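Long-range contacts in copper homeostasis protein CutC (Streptococcus agalactiae, PDB 2BDQ), which probably binds copper ions and may take part in copper homeostasis in the cytoplasm, although its precise role is not established: residues A[92-97]-A[122-127]; A[148-153]-A[177-182]; A[181-186]-A[202-207]. All blocks are in the same frame, centred on the assembly; numbering follows the deposited sequence.

Interaction 1. Residues A[92-97]-A[122-127]; sequences ALVLGI and VFHMAF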
loop_
_atom_site.group_PDB
_atom_site.type_symbol
_atom_site.label_atom_id
_atom_site.label_comp_id
_atom_site.label_asym_id
_atom_site.label_seq_id
_atom_site.Cartn_x
_atom_site.Cartn_y
_atom_site.Cartn_z
ATOM N N ALA A 92 -2.040 3.541 -17.962
ATOM C CA ALA A 92 -2.247 2.109 -18.104
ATOM C C ALA A 92 -2.628 1.465 -16.779
ATOM O O ALA A 92 -2.359 2.011 -15.713
ATOM C CB ALA A 92 -0.984 1.458 -18.661
ATOM N N LEU A 93 -3.254 0.295 -16.860
ATOM C CA LEU A 93 -3.664 -0.443 -15.678
ATOM C C LEU A 93 -2.976 -1.806 -15.699
ATOM O O LEU A 93 -2.926 -2.465 -16.738
ATOM C CB LEU A 93 -5.185 -0.601 -15.673
ATOM C CG LEU A 93 -5.977 0.697 -15.888
ATOM C CD1 LEU A 93 -7.466 0.374 -15.972
ATOM C CD2 LEU A 93 -5.702 1.683 -14.756
ATOM N N VAL A 94 -2.445 -2.218 -14.549
ATOM C CA VAL A 94 -1.738 -3.489 -14.420
ATOM C C VAL A 94 -2.521 -4.406 -13.481
ATOM O O VAL A 94 -2.704 -4.090 -12.303
ATOM C CB VAL A 94 -0.327 -3.265 -13.834
ATOM C CG1 VAL A 94 0.492 -4.535 -13.932
ATOM C CG2 VAL A 94 0.357 -2.110 -14.552
ATOM N N LEU A 95 -2.990 -5.538 -13.998
ATOM C CA LEU A 95 -3.754 -6.468 -13.175
ATOM C C LEU A 95 -3.521 -7.913 -13.605
ATOM O O LEU A 95 -2.864 -8.178 -14.613
ATOM C CB LEU A 95 -5.248 -6.148 -13.263
ATOM C CG LEU A 95 -5.966 -6.411 -14.591
ATOM C CD1 LEU A 95 -7.468 -6.451 -14.364
ATOM C CD2 LEU A 95 -5.612 -5.339 -15.595
ATOM N N GLY A 96 -4.065 -8.850 -12.838
ATOM C CA GLY A 96 -3.903 -10.251 -13.179
ATOM C C GLY A 96 -4.810 -11.097 -12.323
ATOM O O GLY A 96 -4.709 -11.076 -11.096
ATOM N N ILE A 97 -5.705 -11.837 -12.965
ATOM C CA ILE A 97 -6.638 -12.685 -12.243
ATOM C C ILE A 97 -6.556 -14.118 -12.766
ATOM O O ILE A 97 -6.632 -14.354 -13.971
ATOM C CB ILE A 97 -8.087 -12.192 -12.415
ATOM C CG1 ILE A 97 -8.146 -10.668 -12.299
ATOM C CG2 ILE A 97 -8.980 -12.816 -11.349
ATOM C CD1 ILE A 97 -9.521 -10.085 -12.631
ATOM N N VAL A 122 -2.425 -4.196 -19.001
ATOM C CA VAL A 122 -1.281 -5.088 -18.917
ATOM C C VAL A 122 -1.522 -6.165 -17.864
ATOM O O VAL A 122 -2.035 -5.883 -16.780
ATOM C CB VAL A 122 0.040 -4.301 -18.629
ATOM C CG1 VAL A 122 -0.226 -3.125 -17.743
ATOM C CG2 VAL A 122 1.082 -5.224 -18.009
ATOM N N PHE A 123 -1.188 -7.405 -18.226
ATOM C CA PHE A 123 -1.324 -8.579 -17.358
ATOM C C PHE A 123 0.067 -8.763 -16.730
ATOM O O PHE A 123 1.074 -8.836 -17.447
ATOM C CB PHE A 123 -1.724 -9.799 -18.214
ATOM C CG PHE A 123 -2.362 -10.924 -17.431
ATOM C CD1 PHE A 123 -1.587 -11.861 -16.753
ATOM C CD2 PHE A 123 -3.738 -11.014 -17.332
ATOM C CE1 PHE A 123 -2.184 -12.865 -15.983
ATOM C CE2 PHE A 123 -4.342 -12.015 -16.567
ATOM C CZ PHE A 123 -3.562 -12.939 -15.890
ATOM N N HIS A 124 0.133 -8.825 -15.403
ATOM C CA HIS A 124 1.429 -8.940 -14.735
ATOM C C HIS A 124 2.000 -10.341 -14.502
ATOM O O HIS A 124 1.539 -11.321 -15.083
ATOM C CB HIS A 124 1.393 -8.165 -13.413
ATOM C CG HIS A 124 0.264 -8.551 -12.512
ATOM N ND1 HIS A 124 -0.003 -9.863 -12.171
ATOM C CD2 HIS A 124 -0.644 -7.802 -11.844
ATOM C CE1 HIS A 124 -1.022 -9.900 -11.333
ATOM N NE2 HIS A 124 -1.431 -8.660 -11.116
HETATM N N MSE A 125 3.018 -10.399 -13.646
HETATM C CA MSE A 125 3.749 -11.618 -13.285
HETATM C C MSE A 125 2.861 -12.842 -12.993
HETATM O O MSE A 125 3.346 -13.972 -12.957
HETATM C CB MSE A 125 4.650 -11.324 -12.072
HETATM C CG MSE A 125 6.115 -11.792 -12.176
HETATM SE SE MSE A 125 7.372 -10.562 -13.077
HETATM C CE MSE A 125 7.674 -9.296 -11.633
ATOM N N ALA A 126 1.570 -12.631 -12.773
ATOM C CA ALA A 126 0.680 -13.761 -12.515
ATOM C C ALA A 126 0.703 -14.705 -13.719
ATOM O O ALA A 126 0.351 -15.881 -13.612
ATOM C CB ALA A 126 -0.740 -13.277 -12.264
ATOM N N PHE A 127 1.121 -14.178 -14.867
ATOM C CA PHE A 127 1.192 -14.964 -16.092
ATOM C C PHE A 127 2.117 -16.169 -15.944
ATOM O O PHE A 127 1.843 -17.230 -16.499
ATOM C CB PHE A 127 1.687 -14.097 -17.253
ATOM C CG PHE A 127 1.616 -14.778 -18.594
ATOM C CD1 PHE A 127 0.431 -14.768 -19.333
ATOM C CD2 PHE A 127 2.723 -15.442 -19.114
ATOM C CE1 PHE A 127 0.350 -15.416 -20.565
ATOM C CE2 PHE A 127 2.652 -16.094 -20.343
ATOM C CZ PHE A 127 1.469 -16.080 -21.073
HETATM O O HOH W 1 -4.030 -8.170 -9.853
#
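Three backbone hydrogen bonds join strand 92-95 in parallel to strand 121-123 and to the residue after it. Val122 N donates to Leu93 O at 2.9 Å, and Leu95 N donates to Val122 O; both donors lie nearly along the C=O axis. The third is less regular: His124 N reaches Leu95 O over 3.2 Å from above the carbonyl plane, where segment 122-127 is already leaving the strand.

Among the apolar contacts, Val94 and Val122 lie side by side and point the same way, with Val94 CG2 only 3.4 Å from Val122 CG1. This tight fit goes with the unusual torsion of Val122 (chi1 34°), which puts CG1 in the crowded position between N and the carbonyl carbon.

The aromatic contacts gather at Gly96. Its CA sits over a face of the Phe123 ring in a CH-pi contact, 4.0 Å from the centroid, while His124 CE1 approaches the same CA to 3.4 Å.

Polar bonds hold the imidazole at two points of its rim. ND1 accepts from Ala126 N in the ring plane (3.2 Å), and NE2 is linked through water 1 (2.9 Å from NE2) to Gly96 O, which together should restrain the ring's rotation. The ring of Phe68 meets the imidazole with the planes inclined at about 45°.

Helix 106-116 connects the two strands, making this a beta-alpha-beta unit of a TIM barrel, with Val94 and Val122 facing the interior and Leu95 and Phe123 the outer layer.

Interaction 2. Residues A[148-153]-A[177-182]; sequences TRILLH and NRIEIM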
loop_
_atom_site.group_PDB
_atom_site.type_symbol
_atom_site.label_atom_id
_atom_site.label_comp_id
_atom_site.label_asym_id
_atom_site.label_seq_id
_atom_site.Cartn_x
_atom_site.Cartn_y
_atom_site.Cartn_z
ATOM N N THR A 148 -2.959 -4.918 -23.839
ATOM C CA THR A 148 -1.863 -4.281 -24.575
ATOM C C THR A 148 -0.511 -4.972 -24.414
ATOM O O THR A 148 0.236 -5.101 -25.377
ATOM C CB THR A 148 -1.727 -2.798 -24.159
ATOM O OG1 THR A 148 -2.971 -2.127 -24.397
ATOM C CG2 THR A 148 -0.633 -2.107 -24.956
ATOM N N ARG A 149 -0.177 -5.391 -23.199
ATOM C CA ARG A 149 1.082 -6.088 -22.983
ATOM C C ARG A 149 1.046 -7.033 -21.800
ATOM O O ARG A 149 0.112 -7.017 -20.989
ATOM C CB ARG A 149 2.258 -5.107 -22.837
ATOM C CG ARG A 149 2.152 -4.160 -21.687
ATOM C CD ARG A 149 3.433 -3.340 -21.506
ATOM N NE ARG A 149 3.109 -2.177 -20.692
ATOM C CZ ARG A 149 2.465 -1.113 -21.156
ATOM N NH1 ARG A 149 2.105 -1.071 -22.434
ATOM N NH2 ARG A 149 2.138 -0.116 -20.338
ATOM N N ILE A 150 2.077 -7.862 -21.729
ATOM C CA ILE A 150 2.219 -8.860 -20.689
ATOM C C ILE A 150 3.597 -8.745 -20.057
ATOM O O ILE A 150 4.620 -8.739 -20.757
ATOM C CB ILE A 150 2.093 -10.292 -21.265
ATOM C CG1 ILE A 150 0.825 -10.409 -22.108
ATOM C CG2 ILE A 150 2.077 -11.307 -20.135
ATOM C CD1 ILE A 150 0.656 -11.761 -22.775
ATOM N N LEU A 151 3.606 -8.647 -18.732
ATOM C CA LEU A 151 4.830 -8.574 -17.949
ATOM C C LEU A 151 5.053 -9.977 -17.413
ATOM O O LEU A 151 4.208 -10.513 -16.692
ATOM C CB LEU A 151 4.672 -7.587 -16.789
ATOM C CG LEU A 151 5.819 -7.622 -15.773
ATOM C CD1 LEU A 151 7.131 -7.323 -16.477
ATOM C CD2 LEU A 151 5.566 -6.616 -14.665
ATOM N N LEU A 152 6.183 -10.577 -17.772
ATOM C CA LEU A 152 6.473 -11.934 -17.336
ATOM C C LEU A 152 7.947 -12.177 -17.038
ATOM O O LEU A 152 8.819 -11.438 -17.490
ATOM C CB LEU A 152 5.976 -12.924 -18.394
ATOM C CG LEU A 152 6.423 -12.736 -19.845
ATOM C CD1 LEU A 152 7.838 -13.286 -20.037
ATOM C CD2 LEU A 152 5.463 -13.477 -20.760
ATOM N N HIS A 153 8.204 -13.221 -16.257
ATOM C CA HIS A 153 9.548 -13.593 -15.859
ATOM C C HIS A 153 10.039 -14.783 -16.674
ATOM O O HIS A 153 11.242 -14.954 -16.862
ATOM C CB HIS A 153 9.562 -13.937 -14.362
ATOM C CG HIS A 153 10.898 -14.381 -13.857
ATOM N ND1 HIS A 153 11.993 -13.544 -13.809
ATOM C CD2 HIS A 153 11.321 -15.579 -13.392
ATOM C CE1 HIS A 153 13.032 -14.207 -13.337
ATOM N NE2 HIS A 153 12.651 -15.444 -13.075
ATOM N N ASN A 177 3.526 -9.998 -32.541
ATOM C CA ASN A 177 3.154 -8.586 -32.517
ATOM C C ASN A 177 1.700 -8.267 -32.219
ATOM O O ASN A 177 1.274 -7.125 -32.394
ATOM C CB ASN A 177 3.561 -7.928 -33.835
ATOM C CG ASN A 177 5.058 -7.955 -34.050
ATOM O OD1 ASN A 177 5.819 -7.399 -33.254
ATOM N ND2 ASN A 177 5.492 -8.606 -35.123
ATOM N N ARG A 178 0.933 -9.261 -31.781
ATOM C CA ARG A 178 -0.476 -9.022 -31.462
ATOM C C ARG A 178 -0.578 -8.401 -30.079
ATOM O O ARG A 178 -1.587 -7.795 -29.717
ATOM C CB ARG A 178 -1.266 -10.332 -31.492
ATOM C CG ARG A 178 -1.419 -10.950 -32.873
ATOM C CD ARG A 178 -2.139 -12.265 -32.750
ATOM N NE ARG A 178 -1.334 -13.214 -31.993
ATOM C CZ ARG A 178 -1.824 -14.197 -31.246
ATOM N NH1 ARG A 178 -0.999 -15.009 -30.605
ATOM N NH2 ARG A 178 -3.132 -14.356 -31.117
ATOM N N ILE A 179 0.484 -8.564 -29.304
ATOM C CA ILE A 179 0.531 -8.023 -27.962
ATOM C C ILE A 179 1.990 -7.943 -27.531
ATOM O O ILE A 179 2.781 -8.829 -27.847
ATOM C CB ILE A 179 -0.273 -8.912 -26.987
ATOM C CG1 ILE A 179 -0.329 -8.249 -25.611
ATOM C CG2 ILE A 179 0.356 -10.295 -26.903
ATOM C CD1 ILE A 179 -1.312 -8.901 -24.674
ATOM N N GLU A 180 2.339 -6.879 -26.813
ATOM C CA GLU A 180 3.712 -6.673 -26.360
ATOM C C GLU A 180 4.130 -7.526 -25.177
ATOM O O GLU A 180 3.363 -7.732 -24.240
ATOM C CB GLU A 180 3.932 -5.195 -26.006
ATOM C CG GLU A 180 4.133 -4.265 -27.204
ATOM C CD GLU A 180 5.403 -4.584 -28.006
ATOM O OE1 GLU A 180 5.318 -5.362 -28.988
ATOM O OE2 GLU A 180 6.494 -4.073 -27.644
ATOM N N ILE A 181 5.368 -8.004 -25.222
ATOM C CA ILE A 181 5.914 -8.813 -24.147
ATOM C C ILE A 181 6.982 -7.985 -23.418
ATOM O O ILE A 181 7.887 -7.422 -24.041
ATOM C CB ILE A 181 6.575 -10.092 -24.683
ATOM C CG1 ILE A 181 5.526 -10.990 -25.349
ATOM C CG2 ILE A 181 7.294 -10.805 -23.549
ATOM C CD1 ILE A 181 4.521 -11.604 -24.398
HETATM N N MSE A 182 6.882 -7.921 -22.097
HETATM C CA MSE A 182 7.842 -7.174 -21.305
HETATM C C MSE A 182 8.483 -8.097 -20.277
HETATM O O MSE A 182 7.795 -8.881 -19.633
HETATM C CB MSE A 182 7.144 -5.989 -20.619
HETATM C CG MSE A 182 8.023 -5.242 -19.616
HETATM SE SE MSE A 182 7.333 -3.504 -19.080
HETATM C CE MSE A 182 5.604 -4.022 -18.344
#
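The guanidinium of Arg149 is met by segment 177-182 at its edge: CE of the selenomethionine Met182 lies near the guanidinium plane, 3.9 Å from Arg149 NE. The torsions of both chains set up the meeting. Arg149 places CG between N and the carbonyl carbon (chi1 61°) and then runs extended to NE, whereas Met182 leaves its backbone with CG anti to N and bends at chi3 (59°), bringing CE to the edge of the guanidinium. Met182 CG also packs obliquely against Leu151 CD1 at 3.9 Å.

On the other face of the sheet Ile150 and Ile181 stand side by side. Ile179 packs beside them, crossing Ile150 at about a right angle with its CD1 3.7 Å from Ile150 CG1, and Leu152 CD2 touches Ile181 CD1 obliquely. Helices 135-144 and 165-175 cover this layer, through Leu142 on Ile150 and Val172 on Ile181.

Four parallel-strand hydrogen bonds run between the backbones. Glu180 N donates to Thr148 O (3.1 Å) in the carbonyl plane; Ile150 N to Glu180 O, Met182 N to Ile150 O and Leu152 N to Met182 O follow almost along the C=O axes.

The Glu180 carboxylate forms a salt bridge with Lys202, just before strand 203-206, and a hydrogen bond with Gln203. The chemistry is thus divided between an apolar layer under the helices and an inner face that includes charged Arg149 and Glu180, where buried Arg149 meets a selenomethionine methyl.

Interaction 3. Residues A[181-186]-A[202-207]; sequences IMVGGG and KQAHGT
Strand 180-183, helix 192-199 and strand 203-206 form the last beta-alpha-beta unit of the eight-stranded barrel, and strand 203-206 closes the ring by bonding onward to Leu3 of the first strand. The two strands cross at -40°. Val183 anchors the pairing: its N donates to Gln203 O (3.1 Å) in the carbonyl plane, and its O receives His205 N at 2.7 Å, almost exactly along the C=O axis. At the outer face Val183 CG2 rests 4.0 Å from Ala204 CB.

Inside the barrel, Met182 CG lies over the backbone of Gln203, 3.5 Å from Gln203 O, and its SE packs obliquely on His205 CB at 3.8 Å. His205 CG is anti to N (chi1 170°), and its side chain lies by Cys7 and Glu26 of strands 3-9 and 24-28. Where the strands splay, waters bridge them: water 2 joins Ile181 O to Lys202 N, and water 3 gives a short bond of 2.6 Å to His205 O but only a weak one to Gly185 N.

His205 ND1 is hydrogen-bonded to Glu5 OE2, which would probably keep a proton on ND1 and make NE2 the more basic nitrogen.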
loop_
_atom_site.group_PDB
_atom_site.type_symbol
_atom_site.label_atom_id
_atom_site.label_comp_id
_atom_site.label_asym_id
_atom_site.label_seq_id
_atom_site.Cartn_x
_atom_site.Cartn_y
_atom_site.Cartn_z
ATOM N N ILE A 181 5.368 -8.004 -25.222
ATOM C CA ILE A 181 5.914 -8.813 -24.147
ATOM C C ILE A 181 6.982 -7.985 -23.418
ATOM O O ILE A 181 7.887 -7.422 -24.041
ATOM C CB ILE A 181 6.575 -10.092 -24.683
ATOM C CG1 ILE A 181 5.526 -10.990 -25.349
ATOM C CG2 ILE A 181 7.294 -10.805 -23.549
ATOM C CD1 ILE A 181 4.521 -11.604 -24.398
HETATM N N MSE A 182 6.882 -7.921 -22.097
HETATM C CA MSE A 182 7.842 -7.174 -21.305
HETATM C C MSE A 182 8.483 -8.097 -20.277
HETATM O O MSE A 182 7.795 -8.881 -19.633
HETATM C CB MSE A 182 7.144 -5.989 -20.619
HETATM C CG MSE A 182 8.023 -5.242 -19.616
HETATM SE SE MSE A 182 7.333 -3.504 -19.080
HETATM C CE MSE A 182 5.604 -4.022 -18.344
ATOM N N VAL A 183 9.800 -8.017 -20.130
ATOM C CA VAL A 183 10.471 -8.867 -19.153
ATOM C C VAL A 183 10.592 -8.178 -17.800
ATOM O O VAL A 183 10.823 -6.969 -17.720
ATOM C CB VAL A 183 11.879 -9.285 -19.625
ATOM C CG1 VAL A 183 11.758 -10.261 -20.771
ATOM C CG2 VAL A 183 12.680 -8.057 -20.051
ATOM N N GLY A 184 10.421 -8.974 -16.746
ATOM C CA GLY A 184 10.514 -8.482 -15.386
ATOM C C GLY A 184 11.011 -9.575 -14.455
ATOM O O GLY A 184 11.105 -10.741 -14.854
ATOM N N GLY A 185 11.327 -9.197 -13.218
ATOM C CA GLY A 185 11.820 -10.151 -12.237
ATOM C C GLY A 185 13.297 -10.453 -12.429
ATOM O O GLY A 185 13.655 -11.329 -13.211
ATOM N N GLY A 186 14.156 -9.733 -11.716
ATOM C CA GLY A 186 15.582 -9.961 -11.847
ATOM C C GLY A 186 16.175 -9.260 -13.055
ATOM O O GLY A 186 17.296 -9.557 -13.472
ATOM N N LYS A 202 11.339 -5.981 -26.474
ATOM C CA LYS A 202 11.755 -4.583 -26.592
ATOM C C LYS A 202 11.424 -3.728 -25.373
ATOM O O LYS A 202 11.604 -2.504 -25.403
ATOM C CB LYS A 202 11.120 -3.935 -27.828
ATOM C CG LYS A 202 11.484 -4.605 -29.136
ATOM C CD LYS A 202 10.459 -5.665 -29.494
ATOM C CE LYS A 202 9.384 -5.109 -30.436
ATOM N NZ LYS A 202 8.773 -3.830 -29.962
ATOM N N GLN A 203 10.937 -4.357 -24.305
ATOM C CA GLN A 203 10.584 -3.631 -23.083
ATOM C C GLN A 203 11.054 -4.366 -21.829
ATOM O O GLN A 203 10.860 -5.571 -21.692
ATOM C CB GLN A 203 9.073 -3.418 -23.018
ATOM C CG GLN A 203 8.513 -2.766 -24.269
ATOM C CD GLN A 203 7.108 -2.243 -24.060
ATOM O OE1 GLN A 203 6.869 -1.419 -23.175
ATOM N NE2 GLN A 203 6.170 -2.712 -24.875
ATOM N N ALA A 204 11.668 -3.628 -20.912
ATOM C CA ALA A 204 12.175 -4.214 -19.682
ATOM C C ALA A 204 11.632 -3.492 -18.455
ATOM O O ALA A 204 11.574 -2.262 -18.416
ATOM C CB ALA A 204 13.698 -4.181 -19.682
ATOM N N HIS A 205 11.262 -4.283 -17.452
ATOM C CA HIS A 205 10.696 -3.798 -16.199
ATOM C C HIS A 205 11.614 -4.161 -15.035
ATOM O O HIS A 205 12.176 -5.253 -15.004
ATOM C CB HIS A 205 9.328 -4.458 -16.001
ATOM C CG HIS A 205 8.725 -4.245 -14.649
ATOM N ND1 HIS A 205 7.743 -3.306 -14.414
ATOM C CD2 HIS A 205 8.893 -4.910 -13.480
ATOM C CE1 HIS A 205 7.327 -3.407 -13.167
ATOM N NE2 HIS A 205 8.008 -4.375 -12.578
ATOM N N GLY A 206 11.753 -3.253 -14.075
ATOM C CA GLY A 206 12.598 -3.543 -12.932
ATOM C C GLY A 206 12.781 -2.402 -11.949
ATOM O O GLY A 206 12.633 -1.225 -12.305
ATOM N N THR A 207 13.091 -2.748 -10.701
ATOM C CA THR A 207 13.323 -1.740 -9.672
ATOM C C THR A 207 14.730 -1.178 -9.830
ATOM O O THR A 207 15.006 -0.055 -9.415
ATOM C CB THR A 207 13.194 -2.318 -8.250
ATOM O OG1 THR A 207 13.955 -3.531 -8.146
ATOM C CG2 THR A 207 11.741 -2.587 -7.913
HETATM O O HOH W 2 8.392 -6.978 -27.000
HETATM O O HOH W 3 12.726 -6.665 -12.894
#

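The contacts follow one another along the chain and around one parallel barrel. Interaction 1 closes before interaction 2 opens, and interaction 3 begins on the segment where interaction 2 ends, sharing Ile181 and Met182 on strand 180-183. The centre of interaction 2 is about 10 Å from that of interaction 1 and about 10 Å from that of interaction 3; interactions 1 and 3 are about 13 Å apart, centre to centre. Probable backbone hydrogen bonds from Phe123 to Arg149 and Leu151 join interactions 1 and 2, and one between Leu152 O and Gly184 N joins 2 and 3. Strands 92-95, 121-123, 149-152, 180-183 and 203-206 are thereby tied into one continuous wall.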